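Local coordinates for uncharacterized protein Atu2452 (Agrobacterium tumefaciens, PDB 2R8B) that is of unknown function but, as a member of the dienelactone hydrolase family of alpha/beta hydrolases, probably acts as a hydrolase, at residues A[62-67]-A[90-95]; A[46-51]-A[132-137]; A[153-158]-A[167-172]; A[50-55]-A[73-78]. All coordinates share one frame; numbering follows the deposited sequence.

Contact 1 of 4, residues A[62-67]-A[90-95]; sequences APLFVL and TILSPV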
loop_
_atom_site.group_PDB
_atom_site.type_symbol
_atom_site.label_atom_id
_atom_site.label_comp_id
_atom_site.label_asym_id
_atom_site.label_seq_id
_atom_site.Cartn_x
_atom_site.Cartn_y
_atom_site.Cartn_z
ATOM N N ALA A 62 -6.205 12.914 -13.113
ATOM C CA ALA A 62 -6.567 12.568 -11.764
ATOM C C ALA A 62 -5.738 11.357 -11.254
ATOM O O ALA A 62 -5.186 10.559 -12.058
ATOM C CB ALA A 62 -8.044 12.291 -11.687
ATOM N N PRO A 63 -5.638 11.218 -9.912
ATOM C CA PRO A 63 -4.798 10.157 -9.342
ATOM C C PRO A 63 -5.138 8.765 -9.855
ATOM O O PRO A 63 -6.274 8.519 -10.276
ATOM C CB PRO A 63 -5.081 10.246 -7.837
ATOM C CG PRO A 63 -5.508 11.701 -7.631
ATOM C CD PRO A 63 -6.283 12.055 -8.870
ATOM N N LEU A 64 -4.113 7.914 -9.858
ATOM C CA LEU A 64 -4.202 6.469 -9.916
ATOM C C LEU A 64 -4.252 5.996 -8.463
ATOM O O LEU A 64 -3.280 6.147 -7.712
ATOM C CB LEU A 64 -2.933 5.880 -10.547
ATOM C CG LEU A 64 -3.010 4.714 -11.526
ATOM C CD1 LEU A 64 -2.004 3.703 -11.142
ATOM C CD2 LEU A 64 -4.387 4.056 -11.615
ATOM N N PHE A 65 -5.381 5.445 -8.050
ATOM C CA PHE A 65 -5.484 5.013 -6.685
ATOM C C PHE A 65 -5.394 3.500 -6.678
ATOM O O PHE A 65 -6.310 2.826 -7.142
ATOM C CB PHE A 65 -6.808 5.438 -6.096
ATOM C CG PHE A 65 -6.822 5.442 -4.615
ATOM C CD1 PHE A 65 -5.779 4.905 -3.894
ATOM C CD2 PHE A 65 -7.878 5.983 -3.933
ATOM C CE1 PHE A 65 -5.794 4.929 -2.518
ATOM C CE2 PHE A 65 -7.904 6.005 -2.552
ATOM C CZ PHE A 65 -6.871 5.483 -1.846
ATOM N N VAL A 66 -4.300 2.949 -6.172
ATOM C CA VAL A 66 -4.197 1.495 -6.070
ATOM C C VAL A 66 -4.357 1.079 -4.611
ATOM O O VAL A 66 -3.811 1.733 -3.727
ATOM C CB VAL A 66 -2.921 0.942 -6.761
ATOM C CG1 VAL A 66 -1.717 1.747 -6.402
ATOM C CG2 VAL A 66 -2.706 -0.515 -6.432
ATOM N N LEU A 67 -5.175 0.047 -4.369
ATOM C CA LEU A 67 -5.505 -0.390 -3.007
ATOM C C LEU A 67 -5.303 -1.864 -2.908
ATOM O O LEU A 67 -5.765 -2.625 -3.753
ATOM C CB LEU A 67 -6.941 -0.091 -2.626
ATOM C CG LEU A 67 -7.541 1.290 -2.872
ATOM C CD1 LEU A 67 -8.250 1.270 -4.202
ATOM C CD2 LEU A 67 -8.516 1.610 -1.751
ATOM N N THR A 90 -8.837 7.452 -10.880
ATOM C CA THR A 90 -8.984 6.172 -11.525
ATOM C C THR A 90 -8.598 5.131 -10.491
ATOM O O THR A 90 -7.621 5.309 -9.779
ATOM C CB THR A 90 -8.296 6.032 -12.938
ATOM O OG1 THR A 90 -7.648 4.758 -13.006
ATOM C CG2 THR A 90 -7.342 7.258 -13.340
ATOM N N ILE A 91 -9.414 4.090 -10.334
ATOM C CA ILE A 91 -9.269 3.212 -9.167
ATOM C C ILE A 91 -8.983 1.794 -9.509
ATOM O O ILE A 91 -9.667 1.158 -10.311
ATOM C CB ILE A 91 -10.471 3.265 -8.217
ATOM C CG1 ILE A 91 -10.345 4.505 -7.354
ATOM C CG2 ILE A 91 -10.483 2.065 -7.251
ATOM C CD1 ILE A 91 -11.654 5.113 -7.065
ATOM N N LEU A 92 -8.009 1.258 -8.821
ATOM C CA LEU A 92 -7.452 0.027 -9.239
ATOM C C LEU A 92 -7.268 -0.915 -8.041
ATOM O O LEU A 92 -6.628 -0.572 -7.061
ATOM C CB LEU A 92 -6.156 0.408 -9.916
ATOM C CG LEU A 92 -5.514 -0.686 -10.702
ATOM C CD1 LEU A 92 -4.746 -0.030 -11.796
ATOM C CD2 LEU A 92 -4.596 -1.351 -9.658
ATOM N N SER A 93 -7.862 -2.094 -8.085
ATOM C CA SER A 93 -7.820 -2.946 -6.896
ATOM C C SER A 93 -7.652 -4.431 -7.240
ATOM O O SER A 93 -8.611 -5.105 -7.625
ATOM C CB SER A 93 -9.047 -2.690 -6.020
ATOM O OG SER A 93 -9.357 -3.823 -5.246
ATOM N N PRO A 94 -6.412 -4.929 -7.113
ATOM C CA PRO A 94 -6.055 -6.282 -7.489
ATOM C C PRO A 94 -6.235 -7.257 -6.349
ATOM O O PRO A 94 -6.121 -6.867 -5.154
ATOM C CB PRO A 94 -4.563 -6.168 -7.805
ATOM C CG PRO A 94 -4.095 -4.917 -7.081
ATOM C CD PRO A 94 -5.262 -4.184 -6.566
ATOM N N VAL A 95 -6.499 -8.511 -6.710
ATOM C CA VAL A 95 -6.396 -9.633 -5.766
ATOM C C VAL A 95 -4.962 -10.144 -5.847
ATOM O O VAL A 95 -4.427 -10.267 -6.948
ATOM C CB VAL A 95 -7.394 -10.781 -6.107
ATOM C CG1 VAL A 95 -7.149 -11.321 -7.541
ATOM C CG2 VAL A 95 -7.376 -11.892 -5.030
#

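Contact 2 of 4, residues A[46-51]-A[132-137]; sequences MTKDSY and KANREH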
loop_
_atom_site.group_PDB
_atom_site.type_symbol
_atom_site.label_atom_id
_atom_site.label_comp_id
_atom_site.label_asym_id
_atom_site.label_seq_id
_atom_site.Cartn_x
_atom_site.Cartn_y
_atom_site.Cartn_z
HETATM N N MSE A 46 -1.906 -9.647 -20.373
HETATM C CA MSE A 46 -1.239 -8.477 -20.949
HETATM C C MSE A 46 -0.595 -7.784 -19.751
HETATM O O MSE A 46 -0.706 -8.294 -18.639
HETATM C CB MSE A 46 -2.242 -7.573 -21.646
HETATM C CG MSE A 46 -1.582 -6.509 -22.490
HETATM SE SE MSE A 46 -2.835 -5.472 -23.630
HETATM C CE MSE A 46 -2.903 -6.560 -25.333
ATOM N N THR A 47 0.070 -6.648 -19.926
ATOM C CA THR A 47 0.950 -6.173 -18.829
ATOM C C THR A 47 0.315 -5.376 -17.655
ATOM O O THR A 47 0.643 -5.611 -16.486
ATOM C CB THR A 47 2.281 -5.550 -19.360
ATOM O OG1 THR A 47 2.928 -4.838 -18.290
ATOM C CG2 THR A 47 2.050 -4.657 -20.708
ATOM N N LYS A 48 -0.581 -4.448 -17.973
ATOM C CA LYS A 48 -1.468 -3.797 -16.995
ATOM C C LYS A 48 -2.552 -4.728 -16.450
ATOM O O LYS A 48 -3.207 -4.431 -15.462
ATOM C CB LYS A 48 -2.185 -2.652 -17.683
ATOM C CG LYS A 48 -2.653 -2.997 -19.086
ATOM C CD LYS A 48 -4.070 -2.538 -19.286
ATOM C CE LYS A 48 -4.534 -2.786 -20.700
ATOM N NZ LYS A 48 -5.964 -2.449 -20.762
ATOM N N ASP A 49 -2.778 -5.828 -17.150
ATOM C CA ASP A 49 -3.668 -6.879 -16.701
ATOM C C ASP A 49 -2.939 -7.939 -15.887
ATOM O O ASP A 49 -3.446 -9.061 -15.763
ATOM C CB ASP A 49 -4.250 -7.576 -17.914
ATOM C CG ASP A 49 -5.129 -6.680 -18.708
ATOM O OD1 ASP A 49 -5.709 -5.790 -18.050
ATOM O OD2 ASP A 49 -5.232 -6.863 -19.958
ATOM N N SER A 50 -1.754 -7.614 -15.356
ATOM C CA SER A 50 -0.885 -8.673 -14.818
ATOM C C SER A 50 -1.439 -9.302 -13.536
ATOM O O SER A 50 -1.197 -10.462 -13.262
ATOM C CB SER A 50 0.603 -8.255 -14.721
ATOM O OG SER A 50 0.886 -7.268 -13.724
ATOM N N TYR A 51 -2.195 -8.538 -12.763
ATOM C CA TYR A 51 -2.981 -9.100 -11.685
ATOM C C TYR A 51 -4.408 -9.055 -12.170
ATOM O O TYR A 51 -4.797 -8.154 -12.945
ATOM C CB TYR A 51 -2.893 -8.248 -10.415
ATOM C CG TYR A 51 -1.531 -8.188 -9.724
ATOM C CD1 TYR A 51 -1.137 -9.163 -8.799
ATOM C CD2 TYR A 51 -0.657 -7.129 -9.970
ATOM C CE1 TYR A 51 0.099 -9.092 -8.159
ATOM C CE2 TYR A 51 0.573 -7.050 -9.352
ATOM C CZ TYR A 51 0.952 -8.032 -8.445
ATOM O OH TYR A 51 2.192 -7.927 -7.851
ATOM N N LYS A 132 2.839 1.353 -13.165
ATOM C CA LYS A 132 3.312 2.136 -14.333
ATOM C C LYS A 132 2.466 1.917 -15.612
ATOM O O LYS A 132 2.218 2.862 -16.397
ATOM C CB LYS A 132 4.776 1.813 -14.679
ATOM C CG LYS A 132 5.828 2.364 -13.705
ATOM C CD LYS A 132 6.972 1.352 -13.502
ATOM C CE LYS A 132 8.193 1.955 -12.789
ATOM N NZ LYS A 132 9.096 2.621 -13.790
ATOM N N ALA A 133 2.069 0.658 -15.825
ATOM C CA ALA A 133 1.373 0.253 -17.044
ATOM C C ALA A 133 -0.052 0.807 -17.043
ATOM O O ALA A 133 -0.540 1.219 -18.081
ATOM C CB ALA A 133 1.394 -1.285 -17.220
ATOM N N ASN A 134 -0.694 0.862 -15.874
ATOM C CA ASN A 134 -2.046 1.445 -15.767
ATOM C C ASN A 134 -2.054 2.959 -15.786
ATOM O O ASN A 134 -2.963 3.549 -16.347
ATOM C CB ASN A 134 -2.776 0.937 -14.527
ATOM C CG ASN A 134 -3.241 -0.477 -14.685
ATOM O OD1 ASN A 134 -4.288 -0.750 -15.239
ATOM N ND2 ASN A 134 -2.456 -1.390 -14.200
ATOM N N ARG A 135 -1.081 3.572 -15.117
ATOM C CA ARG A 135 -0.710 4.957 -15.360
ATOM C C ARG A 135 -0.815 5.275 -16.877
ATOM O O ARG A 135 -1.571 6.133 -17.270
ATOM C CB ARG A 135 0.723 5.141 -14.879
ATOM C CG ARG A 135 1.224 6.548 -14.863
ATOM C CD ARG A 135 0.799 7.128 -13.558
ATOM N NE ARG A 135 1.643 8.196 -12.990
ATOM C CZ ARG A 135 2.979 8.254 -12.884
ATOM N NH1 ARG A 135 3.808 7.277 -13.324
ATOM N NH2 ARG A 135 3.483 9.348 -12.298
ATOM N N GLU A 136 -0.089 4.567 -17.733
ATOM C CA GLU A 136 -0.196 4.789 -19.180
ATOM C C GLU A 136 -1.636 4.648 -19.632
ATOM O O GLU A 136 -2.206 5.583 -20.166
ATOM C CB GLU A 136 0.670 3.797 -19.969
ATOM C CG GLU A 136 2.227 3.982 -19.825
ATOM C CD GLU A 136 2.902 4.747 -21.039
ATOM O OE1 GLU A 136 4.114 5.129 -20.901
ATOM O OE2 GLU A 136 2.225 4.947 -22.112
ATOM N N HIS A 137 -2.229 3.486 -19.381
ATOM C CA HIS A 137 -3.509 3.154 -19.953
ATOM C C HIS A 137 -4.580 4.202 -19.698
ATOM O O HIS A 137 -5.201 4.689 -20.650
ATOM C CB HIS A 137 -3.981 1.781 -19.514
ATOM C CG HIS A 137 -5.281 1.392 -20.132
ATOM N ND1 HIS A 137 -6.356 0.937 -19.390
ATOM C CD2 HIS A 137 -5.703 1.442 -21.419
ATOM C CE1 HIS A 137 -7.380 0.707 -20.202
ATOM N NE2 HIS A 137 -7.014 1.027 -21.430
#

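Contact 3 of 4, residues A[153-158]-A[167-172]; sequences NILANV and DAAVLM. With SO4 (sulfate ion), chain C.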
loop_
_atom_site.group_PDB
_atom_site.type_symbol
_atom_site.label_atom_id
_atom_site.label_comp_id
_atom_site.label_asym_id
_atom_site.label_seq_id
_atom_site.Cartn_x
_atom_site.Cartn_y
_atom_site.Cartn_z
ATOM N N ASN A 153 2.389 -3.893 3.216
ATOM C CA ASN A 153 3.751 -4.417 3.223
ATOM C C ASN A 153 4.352 -4.446 1.834
ATOM O O ASN A 153 5.517 -4.057 1.656
ATOM C CB ASN A 153 3.807 -5.775 3.930
ATOM C CG ASN A 153 3.406 -5.664 5.403
ATOM O OD1 ASN A 153 3.459 -4.581 5.988
ATOM N ND2 ASN A 153 2.970 -6.749 5.986
ATOM N N ILE A 154 3.555 -4.850 0.840
ATOM C CA ILE A 154 4.027 -4.849 -0.549
ATOM C C ILE A 154 4.148 -3.383 -1.007
ATOM O O ILE A 154 5.054 -2.980 -1.768
ATOM C CB ILE A 154 3.146 -5.807 -1.444
ATOM C CG1 ILE A 154 3.853 -6.303 -2.718
ATOM C CG2 ILE A 154 1.752 -5.311 -1.696
ATOM C CD1 ILE A 154 4.188 -5.321 -3.719
ATOM N N LEU A 155 3.286 -2.552 -0.449
ATOM C CA LEU A 155 3.270 -1.165 -0.850
ATOM C C LEU A 155 4.470 -0.462 -0.231
ATOM O O LEU A 155 5.168 0.302 -0.903
ATOM C CB LEU A 155 1.936 -0.533 -0.462
ATOM C CG LEU A 155 1.726 0.960 -0.662
ATOM C CD1 LEU A 155 1.981 1.396 -2.134
ATOM C CD2 LEU A 155 0.317 1.394 -0.153
ATOM N N ALA A 156 4.732 -0.732 1.050
ATOM C CA ALA A 156 5.911 -0.204 1.682
ATOM C C ALA A 156 7.161 -0.580 0.894
ATOM O O ALA A 156 7.966 0.298 0.586
ATOM C CB ALA A 156 5.994 -0.669 3.013
ATOM N N ASN A 157 7.337 -1.845 0.507
ATOM C CA ASN A 157 8.555 -2.241 -0.256
ATOM C C ASN A 157 8.647 -1.487 -1.613
ATOM O O ASN A 157 9.765 -1.114 -2.068
ATOM C CB ASN A 157 8.651 -3.757 -0.442
ATOM C CG ASN A 157 10.085 -4.232 -0.789
ATOM O OD1 ASN A 157 11.037 -3.989 -0.042
ATOM N ND2 ASN A 157 10.233 -4.938 -1.908
ATOM N N VAL A 158 7.505 -1.211 -2.250
ATOM C CA VAL A 158 7.560 -0.387 -3.455
ATOM C C VAL A 158 8.091 1.013 -3.144
ATOM O O VAL A 158 9.000 1.490 -3.820
ATOM C CB VAL A 158 6.240 -0.255 -4.173
ATOM C CG1 VAL A 158 6.479 0.612 -5.388
ATOM C CG2 VAL A 158 5.669 -1.628 -4.611
ATOM N N ASP A 167 3.242 9.280 -4.941
ATOM C CA ASP A 167 3.060 10.593 -4.408
ATOM C C ASP A 167 2.511 10.539 -3.020
ATOM O O ASP A 167 2.898 11.334 -2.178
ATOM C CB ASP A 167 2.081 11.375 -5.284
ATOM C CG ASP A 167 2.728 11.862 -6.553
ATOM O OD1 ASP A 167 3.117 13.067 -6.548
ATOM O OD2 ASP A 167 2.888 11.034 -7.510
ATOM N N ALA A 168 1.560 9.644 -2.799
ATOM C CA ALA A 168 1.002 9.472 -1.464
ATOM C C ALA A 168 0.788 8.011 -1.148
ATOM O O ALA A 168 0.475 7.217 -2.035
ATOM C CB ALA A 168 -0.281 10.185 -1.351
ATOM N N ALA A 169 0.945 7.637 0.110
ATOM C CA ALA A 169 0.683 6.253 0.453
ATOM C C ALA A 169 0.083 6.135 1.834
ATOM O O ALA A 169 0.517 6.829 2.762
ATOM C CB ALA A 169 1.958 5.435 0.349
ATOM N N VAL A 170 -0.930 5.296 2.004
ATOM C CA VAL A 170 -1.297 5.062 3.378
ATOM C C VAL A 170 -1.027 3.632 3.753
ATOM O O VAL A 170 -1.418 2.700 3.045
ATOM C CB VAL A 170 -2.679 5.632 3.784
ATOM C CG1 VAL A 170 -3.393 6.274 2.619
ATOM C CG2 VAL A 170 -3.517 4.616 4.506
ATOM N N LEU A 171 -0.258 3.454 4.822
ATOM C CA LEU A 171 0.085 2.117 5.266
ATOM C C LEU A 171 -0.713 1.737 6.498
ATOM O O LEU A 171 -0.543 2.317 7.561
ATOM C CB LEU A 171 1.570 2.040 5.536
ATOM C CG LEU A 171 2.452 2.530 4.377
ATOM C CD1 LEU A 171 3.895 2.533 4.807
ATOM C CD2 LEU A 171 2.291 1.698 3.113
HETATM N N MSE A 172 -1.614 0.782 6.363
HETATM C CA MSE A 172 -2.410 0.408 7.515
HETATM C C MSE A 172 -1.848 -0.824 8.191
HETATM O O MSE A 172 -1.906 -1.922 7.659
HETATM C CB MSE A 172 -3.865 0.272 7.083
HETATM C CG MSE A 172 -4.304 1.561 6.445
HETATM SE SE MSE A 172 -6.175 1.606 6.093
HETATM C CE MSE A 172 -6.843 2.532 7.715
HETATM S S SO4 C . 2.549 -10.124 5.822
HETATM O O1 SO4 C . 2.919 -9.054 4.903
HETATM O O2 SO4 C . 1.232 -10.618 5.435
HETATM O O3 SO4 C . 3.497 -11.220 5.642
HETATM O O4 SO4 C . 2.484 -9.677 7.231
#

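Contact 4 of 4, residues A[50-55]-A[73-78]; sequences SYFHKS and GDENQF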
loop_
_atom_site.group_PDB
_atom_site.type_symbol
_atom_site.label_atom_id
_atom_site.label_comp_id
_atom_site.label_asym_id
_atom_site.label_seq_id
_atom_site.Cartn_x
_atom_site.Cartn_y
_atom_site.Cartn_z
ATOM N N SER A 50 -1.754 -7.614 -15.356
ATOM C CA SER A 50 -0.885 -8.673 -14.818
ATOM C C SER A 50 -1.439 -9.302 -13.536
ATOM O O SER A 50 -1.197 -10.462 -13.262
ATOM C CB SER A 50 0.603 -8.255 -14.721
ATOM O OG SER A 50 0.886 -7.268 -13.724
ATOM N N TYR A 51 -2.195 -8.538 -12.763
ATOM C CA TYR A 51 -2.981 -9.100 -11.685
ATOM C C TYR A 51 -4.408 -9.055 -12.170
ATOM O O TYR A 51 -4.797 -8.154 -12.945
ATOM C CB TYR A 51 -2.893 -8.248 -10.415
ATOM C CG TYR A 51 -1.531 -8.188 -9.724
ATOM C CD1 TYR A 51 -1.137 -9.163 -8.799
ATOM C CD2 TYR A 51 -0.657 -7.129 -9.970
ATOM C CE1 TYR A 51 0.099 -9.092 -8.159
ATOM C CE2 TYR A 51 0.573 -7.050 -9.352
ATOM C CZ TYR A 51 0.952 -8.032 -8.445
ATOM O OH TYR A 51 2.192 -7.927 -7.851
ATOM N N PHE A 52 -5.182 -10.028 -11.715
ATOM C CA PHE A 52 -6.621 -9.942 -11.771
ATOM C C PHE A 52 -7.025 -8.806 -10.865
ATOM O O PHE A 52 -6.494 -8.655 -9.789
ATOM C CB PHE A 52 -7.258 -11.234 -11.266
ATOM C CG PHE A 52 -8.739 -11.280 -11.490
ATOM C CD1 PHE A 52 -9.256 -11.617 -12.764
ATOM C CD2 PHE A 52 -9.629 -10.914 -10.462
ATOM C CE1 PHE A 52 -10.633 -11.622 -13.001
ATOM C CE2 PHE A 52 -11.021 -10.927 -10.689
ATOM C CZ PHE A 52 -11.519 -11.281 -11.968
ATOM N N HIS A 53 -7.953 -7.973 -11.284
ATOM C CA HIS A 53 -8.264 -6.820 -10.445
ATOM C C HIS A 53 -9.616 -6.214 -10.773
ATOM O O HIS A 53 -10.126 -6.411 -11.863
ATOM C CB HIS A 53 -7.160 -5.760 -10.578
ATOM C CG HIS A 53 -7.012 -5.187 -11.957
ATOM N ND1 HIS A 53 -6.288 -5.811 -12.947
ATOM C CD2 HIS A 53 -7.460 -4.025 -12.497
ATOM C CE1 HIS A 53 -6.315 -5.067 -14.044
ATOM N NE2 HIS A 53 -7.022 -3.982 -13.799
ATOM N N LYS A 54 -10.201 -5.485 -9.831
ATOM C CA LYS A 54 -11.258 -4.543 -10.196
ATOM C C LYS A 54 -10.653 -3.212 -10.718
ATOM O O LYS A 54 -9.538 -2.826 -10.312
ATOM C CB LYS A 54 -12.176 -4.281 -8.999
ATOM C CG LYS A 54 -13.249 -5.326 -8.794
ATOM C CD LYS A 54 -14.659 -4.700 -8.700
ATOM C CE LYS A 54 -15.733 -5.781 -8.499
ATOM N NZ LYS A 54 -16.107 -6.407 -9.793
ATOM N N SER A 55 -11.380 -2.510 -11.600
ATOM C CA SER A 55 -11.007 -1.140 -11.991
ATOM C C SER A 55 -12.184 -0.195 -12.220
ATOM O O SER A 55 -13.248 -0.606 -12.672
ATOM C CB SER A 55 -10.096 -1.141 -13.218
ATOM O OG SER A 55 -10.643 -1.939 -14.247
ATOM N N GLY A 73 -8.212 -11.239 2.241
ATOM C CA GLY A 73 -9.162 -10.386 1.524
ATOM C C GLY A 73 -9.134 -10.639 0.029
ATOM O O GLY A 73 -8.730 -11.724 -0.410
ATOM N N ASP A 74 -9.574 -9.648 -0.754
ATOM C CA ASP A 74 -9.521 -9.716 -2.218
ATOM C C ASP A 74 -9.780 -8.346 -2.876
ATOM O O ASP A 74 -9.654 -7.310 -2.200
ATOM C CB ASP A 74 -10.473 -10.801 -2.760
ATOM C CG ASP A 74 -11.939 -10.342 -2.825
ATOM O OD1 ASP A 74 -12.829 -11.219 -2.852
ATOM O OD2 ASP A 74 -12.215 -9.124 -2.879
ATOM N N GLU A 75 -10.155 -8.347 -4.170
ATOM C CA GLU A 75 -10.305 -7.112 -4.953
ATOM C C GLU A 75 -11.502 -6.258 -4.545
ATOM O O GLU A 75 -11.539 -5.056 -4.840
ATOM C CB GLU A 75 -10.420 -7.393 -6.447
ATOM C CG GLU A 75 -9.972 -8.749 -6.842
ATOM C CD GLU A 75 -11.096 -9.736 -6.796
ATOM O OE1 GLU A 75 -12.210 -9.392 -7.240
ATOM O OE2 GLU A 75 -10.857 -10.856 -6.313
ATOM N N ASN A 76 -12.484 -6.860 -3.887
ATOM C CA ASN A 76 -13.621 -6.076 -3.394
ATOM C C ASN A 76 -13.494 -5.503 -2.002
ATOM O O ASN A 76 -14.279 -4.609 -1.670
ATOM C CB ASN A 76 -14.934 -6.836 -3.500
ATOM C CG ASN A 76 -15.343 -7.037 -4.900
ATOM O OD1 ASN A 76 -15.596 -6.075 -5.634
ATOM N ND2 ASN A 76 -15.389 -8.294 -5.315
ATOM N N GLN A 77 -12.557 -6.018 -1.199
ATOM C CA GLN A 77 -12.283 -5.426 0.109
ATOM C C GLN A 77 -12.253 -3.912 0.014
ATOM O O GLN A 77 -13.133 -3.229 0.568
ATOM C CB GLN A 77 -10.966 -5.915 0.707
ATOM C CG GLN A 77 -11.133 -7.126 1.604
ATOM C CD GLN A 77 -10.254 -7.062 2.852
ATOM O OE1 GLN A 77 -9.107 -6.558 2.843
ATOM N NE2 GLN A 77 -10.797 -7.570 3.946
ATOM N N PHE A 78 -11.276 -3.394 -0.729
ATOM C CA PHE A 78 -11.047 -1.960 -0.721
ATOM C C PHE A 78 -11.592 -1.087 -1.860
ATOM O O PHE A 78 -11.487 0.146 -1.780
ATOM C CB PHE A 78 -9.577 -1.691 -0.470
ATOM C CG PHE A 78 -9.188 -1.903 0.945
ATOM C CD1 PHE A 78 -9.353 -0.893 1.879
ATOM C CD2 PHE A 78 -8.679 -3.135 1.370
ATOM C CE1 PHE A 78 -8.988 -1.085 3.207
ATOM C CE2 PHE A 78 -8.317 -3.346 2.711
ATOM C CZ PHE A 78 -8.479 -2.313 3.624
#

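Contact 1 of 4, residues A[62-67]-A[90-95]
Phe-65 and Leu-92 lie on neighbouring parallel strands, 64-67 and 90-94, whose axes come within 4.8 Å. Four backbone bonds join the strands. Thr-90 N donates to Pro-63 O, and Phe-65 N to Thr-90 O. Further on, Leu-92 N donates to Phe-65 O, and Leu-67 N to Leu-92 O. Val-66 CA adds a CA-H...O contact of 3.3 Å to the same Leu-92 O.

The Leu-92 side chain can be followed outward. Its CB passes 3.7 Å from Phe-65 O. CG is anti to the backbone N (chi1 -168°), and the two methyls then part. CD1 meets Leu-64 CD2 at 4.1 Å. CD2 meets Val-66 CG2 at 3.8 Å, the two side chains lying side by side and pointing the same way. Phe-130 and Asn-134 of helix 117-138 cover Leu-92 on this face.

On the other face, Phe-65 CB rests on Ile-91 CG1 at 3.9 Å. Leu-67 CD1 reaches Ile-91 CG2, also at 3.9 Å, and Leu-67 CG sits over one face of the Phe-65 ring, toward its rim. Phe-78 and Phe-79 of helix 75-85 close over Leu-67 and Ile-91. The two strands and helix 75-85 form a beta-alpha-beta crossover, part of the central sheet of the alpha/beta hydrolase fold.

Contact 2 of 4, residues A[46-51]-A[132-137]
Lys-48 lays its chain against the helix end that carries Ala-133, Asn-134 and His-137. Its CG stands between the backbone N and the carbonyl carbon (chi1 41°). The chain bends at chi2 (134°) and is extended from there to the tip. The ammonium group ends over one face of the His-137 imidazole. NZ is 3.5 Å above the ring plane, over its centre. CE makes a CH-pi contact, 4.3 Å from the ring centroid and close to the ring normal. The ring reaches this place with CG anti to the backbone N of His-137 (chi1 -178°). A proton on both imidazole nitrogens would probably make this approach less favourable.

Nearer the backbone, the Asn-134 amide lies against Lys-48 CB, with Asn-134 OD1 and ND2 both 3.7 Å from it. Asn-134 ND2 also donates a weak hydrogen bond of 3.4 Å to Lys-48 O. The same ND2 is bonded to Phe-130 O, one turn earlier in the helix. The Ala-133 methyl packs on the turn: its CB is 3.8 Å from Lys-48 N, and Thr-47 OG1 lies 4.0 Å from that methyl.

Thr-47 to Ser-50 form a type I beta turn, with weak bonds from Ser-50 N and OG to Thr-47 O. The turn lies at the surface, just before strand 53-56. It leans on the last turns of helix 117-138, and Asn-134 in turn packs on Leu-92 of strand 90-94.

Contact 3 of 4, residues A[153-158]-A[167-172]
Leu-155 and Leu-171 join helix 150-161 to strand 168-172 within a beta-alpha-beta unit that starts at strand 143-148. This is a central part of the alpha/beta hydrolase fold. The helix and strand axes are 8.6 Å apart at the closest, and their directions differ by 139°.

The two leucines point toward each other's segment, and their side chains meet at an oblique angle. Leu-155 sends CG out anti to its backbone N (chi1 174°). Its CD2 then settles on the strand. There it meets Leu-171 CD2 at 3.8 Å and Val-170 O at 3.9 Å. Ala-169 CB lies a little farther off, at 4.4 Å from the same methyl. Leu-171 has CG anti to its carbonyl carbon (chi1 -52°) and sets its two methyls against consecutive helix residues. CD2 touches Leu-155 CG as well as CD2, and CD1 lies 4.2 Å from Ala-156 CB.

The contact is apolar and buried. Ala-169 and Leu-171 face the helix, while Val-170 turns to the other side of the sheet and packs on Val-240 of helix 234-244. Leu-155 also touches residues of the GxSxG sequence, consistent with a nucleophile elbow at the start of the helix.

Asn-153, one turn before Asn-157, faces a sulfate ion that probably came from the crystallisation liquor. Arg-105 and Asn-150 bind the ion too. Asn-153 OD1 accepts from Leu-175 N. Asn-153 ND2 donates to sulfate O1 in a nearly straight bond, modelled at 2.5 Å, which is shorter than usual and doubtful in its exact length.

Contact 4 of 4, residues A[50-55]-A[73-78]
His-53 ND1 donates to Tyr-51 O at 2.8 Å, with an almost straight N-H...O angle of 169°. The oxygen lies in the plane of the imidazole, while ND1 stands above the carbonyl plane of Tyr-51. His-53 points away from Glu-75, and this bond helps hold its ring there. The other side meets Glu-75: His-53 CA is 4.4 Å from Glu-75 CG, and Lys-54 N is 3.9 Å from Glu-75 CB.

The Glu-75 chain bends at chi2 (90°) and brings its carboxylate to the rim of the Phe-52 ring. OE1 lies near the ring plane, 4.0 Å from Phe-52 CE2. The ring and carboxylate planes are 87° apart. Lys-54 NZ is 5.5 Å from Glu-75 OE1, so the opposite charges can attract but do not touch.

Asp-74 is the N-cap residue, its OD2 accepting from Asn-76 N. This capping bond is modelled very short, so its length carries little weight. Glu-75 O is bonded to Ser-93 OG of strand 90-94. The arrangement is a capped helix start, that of helix 75-85, packed on the antiparallel edge strand 53-56 of an alpha/beta hydrolase sheet.

Contacts 1, 3 and 4 all reach the seven-stranded mixed sheet, and contact 2 lies beside it at the surface. Contacts 1, 2 and 4 touch one another; contact 3 touches none of them. The centre of contact 1 is about 9 Å from that of contact 4 and about 11 Å from that of contact 2. Strand 90-94 lies between strands 53-56 and 64-68. Contacts 2 and 4 share Ser-50 and Tyr-51, so one N-terminal run leans first on helix 117-138 and then on helix 75-85. Contact 3 comes last along the chain, its centre about 13 Å from that of contact 1, near the centre of the molecule. The strand order is that of an alpha/beta hydrolase, with contact 3 beside its probable nucleophile elbow.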